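Local coordinates for protein sugar-binding transcriptional regulator, LacI family (Enterococcus faecalis, PDB 3CS3) that probably binds a sugar effector and, as in other LacI-family regulators, couples this to DNA binding and control of transcription, at residues A[75-80]-A[90-95]; A[118-123]-A[173-178]. One frame throughout, in Å; residues are numbered along the deposited sequence.

Overall arrangement
From the N terminus the chain first builds strands 10-15, 40-45 and 60-64 of one sheet, then enters helix 70-78, whose last turn carries the first half of interaction 1. Strand 82-85 follows, and interaction 1 closes a short loop when 90-95 returns to that helix end just before strand 95-100. After helix 102-115 the chain opens interaction 2 at 118-123, and 173-178 closes it about fifty residues later, ahead of strand 179-183. The two contacts therefore follow in series, neither nested nor crossed. Interaction 1 ties a helix end to the loop before strand 95-100, beside the mixed sheet; interaction 2 ties the start of strand 121-125 to a loop at the parallel sheet, their centres 44 Å apart.

Interaction 1 (A[75-80]-A[90-95]); sequences KFAERG and TEHRNI. With SO4 (sulfate ion), chain B.
H92 and E78 meet with their side chains crossing at about a right angle, carboxylate and imidazole planes 53° apart. H92 NE2 gives E78 OE2 a weak, bent hydrogen bond, 3.2 Å long with 134° at the hydrogen. The glutamate also touches with its aliphatic part: E78 CG lies 3.5 Å from H92 NE2. CG of the histidine stands anti to its backbone N (chi1 -163°), and the ring it carries meets the helix end; A77 CB approaches this ring obliquely, 3.7 Å from H92 CE1. A77 points its CB toward the loop, and the contact centres on this methyl group: besides the ring it meets I95 CG1 at 3.8 Å, with I95 CD1 only slightly farther off. N94 also comes up to the helix end, its ND2 3.5 Å from A77 O. N94, the third residue of the type II turn H92-I95, has a positive phi. Its backbone N faces away to a sulfate ion, probably from the crystallisation liquor, and donates to sulfate O2 at 3.0 Å and more weakly to O3; R93 lays one guanidinium face toward sulfate O1, and R96 also binds the ion. H92 N in turn donates weakly to T90 OG1. The contact packs the end of helix 70-78 against the strand-to-strand loop before 95-100, in the subdomain built on the mixed sheet of this periplasmic-binding-protein-like fold. Strand 82-85 lies alongside both: A77 rests on I83, I95 on V85, and N94 pairs through its backbone with I83.

Interaction 2 (A[118-123]-A[173-178]); sequences SKKVLL and QPQTEP
K120 reaches across to the loop 173-178 and ends on the amide of Q175. Followed outward, its CB lies 3.7 Å from T176 OG1, the threonine hydroxyl coming in beside the root of the lysine. The chain then leaves with CG anti to the backbone N (chi1 -157°) and bends at chi2 and chi3, bringing its outer carbons to the glutamine: CD is at the margin of contact, while K120 CE lies 3.8 Å from Q175 OE1. At the tip, K120 NZ donates to Q175 OE1 at 3.0 Å. The ammonium approaches the carbonyl at a C=O...N angle of 135° and 23° out of its plane, with the two side chains crossing at about a right angle. NZ also has a long, weak ion pair with E152, while Q175 NE2 donates weakly to I170 O, so both ends of the amide have a partner. L122 meets the glutamine tip to tip, its CD1 and CD2 each 3.8 Å from Q175 OE1, placing apolar methyls against the oxygen that accepts from the lysine. Beside this, T176 CG2 packs on K119 CB at 3.8 Å, while the rest of K119 leads away. A water donates to K120 O at 2.7 Å and, weakly, to P178 O, linking the two backbones. This surface contact packs the loop between helix 160-170 and strand 179-183 against the start of the neighbouring parallel strand 121-125, in the periplasmic-binding-protein-like domain. Inside the parallel sheet, L122 pairs through its backbone with D180 and F182, V121 and L123 with E152 of strand 151-155.

Interaction 1 (A[75-80]-A[90-95])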
loop_
_atom_site.group_PDB
_atom_site.type_symbol
_atom_site.label_atom_id
_atom_site.label_comp_id
_atom_site.label_asym_id
_atom_site.label_seq_id
_atom_site.Cartn_x
_atom_site.Cartn_y
_atom_site.Cartn_z
ATOM N N LYS A 75 17.590 19.422 12.018
ATOM C CA LYS A 75 17.524 20.749 11.382
ATOM C C LYS A 75 16.094 21.260 11.219
ATOM O O LYS A 75 15.837 22.460 11.345
ATOM C CB LYS A 75 18.198 20.732 10.007
ATOM C CG LYS A 75 19.713 20.795 10.030
ATOM C CD LYS A 75 20.261 20.790 8.610
ATOM C CE LYS A 75 21.779 20.832 8.596
ATOM N NZ LYS A 75 22.315 20.801 7.206
ATOM N N PHE A 76 15.175 20.341 10.928
ATOM C CA PHE A 76 13.755 20.651 10.810
ATOM C C PHE A 76 13.139 20.914 12.188
ATOM O O PHE A 76 12.200 21.698 12.309
ATOM C CB PHE A 76 13.035 19.513 10.080
ATOM C CG PHE A 76 11.624 19.838 9.659
ATOM C CD1 PHE A 76 11.348 20.947 8.866
ATOM C CD2 PHE A 76 10.570 19.008 10.032
ATOM C CE1 PHE A 76 10.043 21.235 8.476
ATOM C CE2 PHE A 76 9.263 19.288 9.644
ATOM C CZ PHE A 76 8.999 20.402 8.866
ATOM N N ALA A 77 13.693 20.276 13.219
ATOM C CA ALA A 77 13.231 20.451 14.599
ATOM C C ALA A 77 13.669 21.785 15.205
ATOM O O ALA A 77 12.919 22.404 15.972
ATOM C CB ALA A 77 13.694 19.288 15.475
ATOM N N GLU A 78 14.878 22.221 14.852
ATOM C CA GLU A 78 15.451 23.477 15.352
ATOM C C GLU A 78 14.797 24.725 14.748
ATOM O O GLU A 78 14.870 25.808 15.328
ATOM C CB GLU A 78 16.964 23.503 15.127
ATOM C CG GLU A 78 17.741 22.581 16.057
ATOM C CD GLU A 78 19.052 22.093 15.459
ATOM O OE1 GLU A 78 19.440 22.567 14.366
ATOM O OE2 GLU A 78 19.697 21.225 16.087
ATOM N N ARG A 79 14.148 24.562 13.594
ATOM C CA ARG A 79 13.375 25.639 12.969
ATOM C C ARG A 79 11.922 25.720 13.471
ATOM O O ARG A 79 11.051 26.267 12.787
ATOM C CB ARG A 79 13.408 25.511 11.439
ATOM C CG ARG A 79 14.704 25.983 10.798
ATOM C CD ARG A 79 14.555 26.150 9.291
ATOM N NE ARG A 79 14.444 24.870 8.595
ATOM C CZ ARG A 79 15.477 24.160 8.145
ATOM N NH1 ARG A 79 16.720 24.599 8.310
ATOM N NH2 ARG A 79 15.266 23.005 7.527
ATOM N N GLY A 80 11.669 25.169 14.658
ATOM C CA GLY A 80 10.372 25.300 15.322
ATOM C C GLY A 80 9.336 24.218 15.059
ATOM O O GLY A 80 8.276 24.215 15.694
ATOM N N THR A 90 15.918 9.263 19.792
ATOM C CA THR A 90 16.348 10.651 19.753
ATOM C C THR A 90 16.495 11.195 21.170
ATOM O O THR A 90 15.960 10.623 22.125
ATOM C CB THR A 90 15.351 11.513 18.945
ATOM O OG1 THR A 90 15.878 12.834 18.778
ATOM C CG2 THR A 90 13.996 11.584 19.648
ATOM N N GLU A 91 17.231 12.294 21.301
ATOM C CA GLU A 91 17.391 12.963 22.582
ATOM C C GLU A 91 17.140 14.458 22.412
ATOM O O GLU A 91 17.085 15.213 23.388
ATOM C CB GLU A 91 18.790 12.702 23.149
ATOM C CG GLU A 91 18.830 12.567 24.670
ATOM C CD GLU A 91 18.001 11.395 25.182
ATOM O OE1 GLU A 91 18.348 10.235 24.872
ATOM O OE2 GLU A 91 17.003 11.639 25.894
ATOM N N HIS A 92 16.972 14.860 21.154
ATOM C CA HIS A 92 16.742 16.248 20.771
ATOM C C HIS A 92 15.389 16.748 21.267
ATOM O O HIS A 92 14.417 15.989 21.331
ATOM C CB HIS A 92 16.827 16.373 19.248
ATOM C CG HIS A 92 17.002 17.777 18.757
ATOM N ND1 HIS A 92 15.963 18.522 18.242
ATOM C CD2 HIS A 92 18.101 18.566 18.687
ATOM C CE1 HIS A 92 16.412 19.711 17.881
ATOM N NE2 HIS A 92 17.706 19.764 18.142
ATOM N N ARG A 93 15.340 18.024 21.640
ATOM C CA ARG A 93 14.080 18.662 22.001
ATOM C C ARG A 93 13.259 18.883 20.733
ATOM O O ARG A 93 13.825 18.991 19.640
ATOM C CB ARG A 93 14.302 19.975 22.768
ATOM C CG ARG A 93 15.122 21.034 22.035
ATOM C CD ARG A 93 14.832 22.423 22.581
ATOM N NE ARG A 93 13.482 22.873 22.240
ATOM C CZ ARG A 93 12.927 24.005 22.669
ATOM N NH1 ARG A 93 11.692 24.316 22.296
ATOM N NH2 ARG A 93 13.597 24.827 23.468
ATOM N N ASN A 94 11.936 18.928 20.893
ATOM C CA ASN A 94 10.968 18.970 19.780
ATOM C C ASN A 94 10.767 17.651 19.023
ATOM O O ASN A 94 10.006 17.600 18.059
ATOM C CB ASN A 94 11.243 20.125 18.802
ATOM C CG ASN A 94 10.329 21.304 19.022
ATOM O OD1 ASN A 94 9.156 21.145 19.376
ATOM N ND2 ASN A 94 10.857 22.501 18.796
ATOM N N ILE A 95 11.444 16.591 19.460
ATOM C CA ILE A 95 11.258 15.270 18.871
ATOM C C ILE A 95 10.828 14.249 19.926
ATOM O O ILE A 95 11.363 14.232 21.030
ATOM C CB ILE A 95 12.511 14.782 18.083
ATOM C CG1 ILE A 95 13.052 15.899 17.172
ATOM C CG2 ILE A 95 12.165 13.551 17.239
ATOM C CD1 ILE A 95 14.378 15.592 16.500
HETATM S S SO4 B . 10.657 19.583 24.229
HETATM O O1 SO4 B . 11.503 20.711 24.605
HETATM O O2 SO4 B . 10.025 19.868 22.945
HETATM O O3 SO4 B . 11.479 18.382 24.130
HETATM O O4 SO4 B . 9.623 19.386 25.239
#

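Interaction 2 (A[118-123]-A[173-178])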
loop_
_atom_site.group_PDB
_atom_site.type_symbol
_atom_site.label_atom_id
_atom_site.label_comp_id
_atom_site.label_asym_id
_atom_site.label_seq_id
_atom_site.Cartn_x
_atom_site.Cartn_y
_atom_site.Cartn_z
ATOM N N SER A 118 15.801 -25.724 16.811
ATOM C CA SER A 118 16.413 -25.387 15.530
ATOM C C SER A 118 17.914 -25.648 15.523
ATOM O O SER A 118 18.600 -25.410 16.517
ATOM C CB SER A 118 16.138 -23.927 15.180
ATOM O OG SER A 118 14.746 -23.700 15.067
ATOM N N LYS A 119 18.412 -26.137 14.391
ATOM C CA LYS A 119 19.826 -26.465 14.231
ATOM C C LYS A 119 20.620 -25.296 13.656
ATOM O O LYS A 119 21.827 -25.200 13.871
ATOM C CB LYS A 119 19.992 -27.715 13.354
ATOM C CG LYS A 119 19.327 -28.981 13.912
ATOM C CD LYS A 119 19.960 -29.417 15.233
ATOM C CE LYS A 119 19.139 -30.494 15.929
ATOM N NZ LYS A 119 19.686 -30.810 17.281
ATOM N N LYS A 120 19.933 -24.437 12.905
ATOM C CA LYS A 120 20.476 -23.178 12.399
ATOM C C LYS A 120 19.303 -22.249 12.087
ATOM O O LYS A 120 18.258 -22.694 11.604
ATOM C CB LYS A 120 21.316 -23.387 11.129
ATOM C CG LYS A 120 22.324 -22.264 10.884
ATOM C CD LYS A 120 22.411 -21.849 9.421
ATOM C CE LYS A 120 23.440 -22.658 8.651
ATOM N NZ LYS A 120 23.781 -22.006 7.354
ATOM N N VAL A 121 19.471 -20.962 12.372
ATOM C CA VAL A 121 18.447 -19.976 12.064
ATOM C C VAL A 121 19.017 -18.966 11.082
ATOM O O VAL A 121 20.077 -18.402 11.314
ATOM C CB VAL A 121 17.912 -19.281 13.340
ATOM C CG1 VAL A 121 16.947 -18.144 12.990
ATOM C CG2 VAL A 121 17.205 -20.286 14.230
ATOM N N LEU A 122 18.319 -18.759 9.971
ATOM C CA LEU A 122 18.720 -17.752 8.997
ATOM C C LEU A 122 17.965 -16.451 9.283
ATOM O O LEU A 122 16.738 -16.433 9.348
ATOM C CB LEU A 122 18.525 -18.262 7.558
ATOM C CG LEU A 122 19.497 -19.381 7.135
ATOM C CD1 LEU A 122 18.965 -20.781 7.433
ATOM C CD2 LEU A 122 19.846 -19.293 5.676
ATOM N N LEU A 123 18.717 -15.377 9.501
ATOM C CA LEU A 123 18.143 -14.102 9.909
ATOM C C LEU A 123 18.101 -13.151 8.728
ATOM O O LEU A 123 19.100 -12.519 8.391
ATOM C CB LEU A 123 18.927 -13.484 11.080
ATOM C CG LEU A 123 19.068 -14.269 12.396
ATOM C CD1 LEU A 123 20.135 -13.635 13.287
ATOM C CD2 LEU A 123 17.741 -14.388 13.154
ATOM N N GLN A 173 22.945 -22.719 -1.796
ATOM C CA GLN A 173 23.871 -23.368 -0.865
ATOM C C GLN A 173 23.176 -24.463 -0.053
ATOM O O GLN A 173 22.014 -24.299 0.330
ATOM C CB GLN A 173 24.500 -22.338 0.082
ATOM C CG GLN A 173 25.651 -21.546 -0.523
ATOM C CD GLN A 173 25.185 -20.328 -1.298
ATOM O OE1 GLN A 173 24.681 -19.366 -0.719
ATOM N NE2 GLN A 173 25.359 -20.362 -2.616
ATOM N N PRO A 174 23.879 -25.590 0.193
ATOM C CA PRO A 174 23.331 -26.664 1.028
ATOM C C PRO A 174 23.096 -26.212 2.470
ATOM O O PRO A 174 24.025 -25.758 3.144
ATOM C CB PRO A 174 24.416 -27.751 0.969
ATOM C CG PRO A 174 25.228 -27.429 -0.243
ATOM C CD PRO A 174 25.218 -25.937 -0.323
ATOM N N GLN A 175 21.848 -26.322 2.917
ATOM C CA GLN A 175 21.460 -25.918 4.265
ATOM C C GLN A 175 21.063 -27.139 5.096
ATOM O O GLN A 175 21.147 -28.272 4.615
ATOM C CB GLN A 175 20.304 -24.911 4.205
ATOM C CG GLN A 175 20.593 -23.636 3.406
ATOM C CD GLN A 175 21.418 -22.608 4.173
ATOM O OE1 GLN A 175 21.559 -22.681 5.399
ATOM N NE2 GLN A 175 21.960 -21.635 3.448
ATOM N N THR A 176 20.630 -26.903 6.335
ATOM C CA THR A 176 20.204 -27.973 7.246
ATOM C C THR A 176 18.842 -28.544 6.808
ATOM O O THR A 176 18.195 -27.981 5.917
ATOM C CB THR A 176 20.170 -27.489 8.724
ATOM O OG1 THR A 176 21.067 -26.385 8.891
ATOM C CG2 THR A 176 20.586 -28.606 9.678
ATOM N N GLU A 177 18.420 -29.647 7.434
ATOM C CA GLU A 177 17.296 -30.470 6.954
ATOM C C GLU A 177 15.987 -29.674 6.762
ATOM O O GLU A 177 15.478 -29.623 5.638
ATOM C CB GLU A 177 17.116 -31.759 7.789
ATOM C CG GLU A 177 18.411 -32.371 8.365
ATOM C CD GLU A 177 19.466 -32.701 7.308
ATOM O OE1 GLU A 177 19.121 -33.334 6.285
ATOM O OE2 GLU A 177 20.642 -32.325 7.509
ATOM N N PRO A 178 15.434 -29.057 7.834
ATOM C CA PRO A 178 14.582 -27.911 7.509
ATOM C C PRO A 178 15.371 -26.591 7.511
ATOM O O PRO A 178 16.255 -26.392 8.352
ATOM C CB PRO A 178 13.530 -27.920 8.628
ATOM C CG PRO A 178 14.037 -28.907 9.682
ATOM C CD PRO A 178 15.422 -29.332 9.283
HETATM O O HOH W 1 18.167 -23.662 9.126
#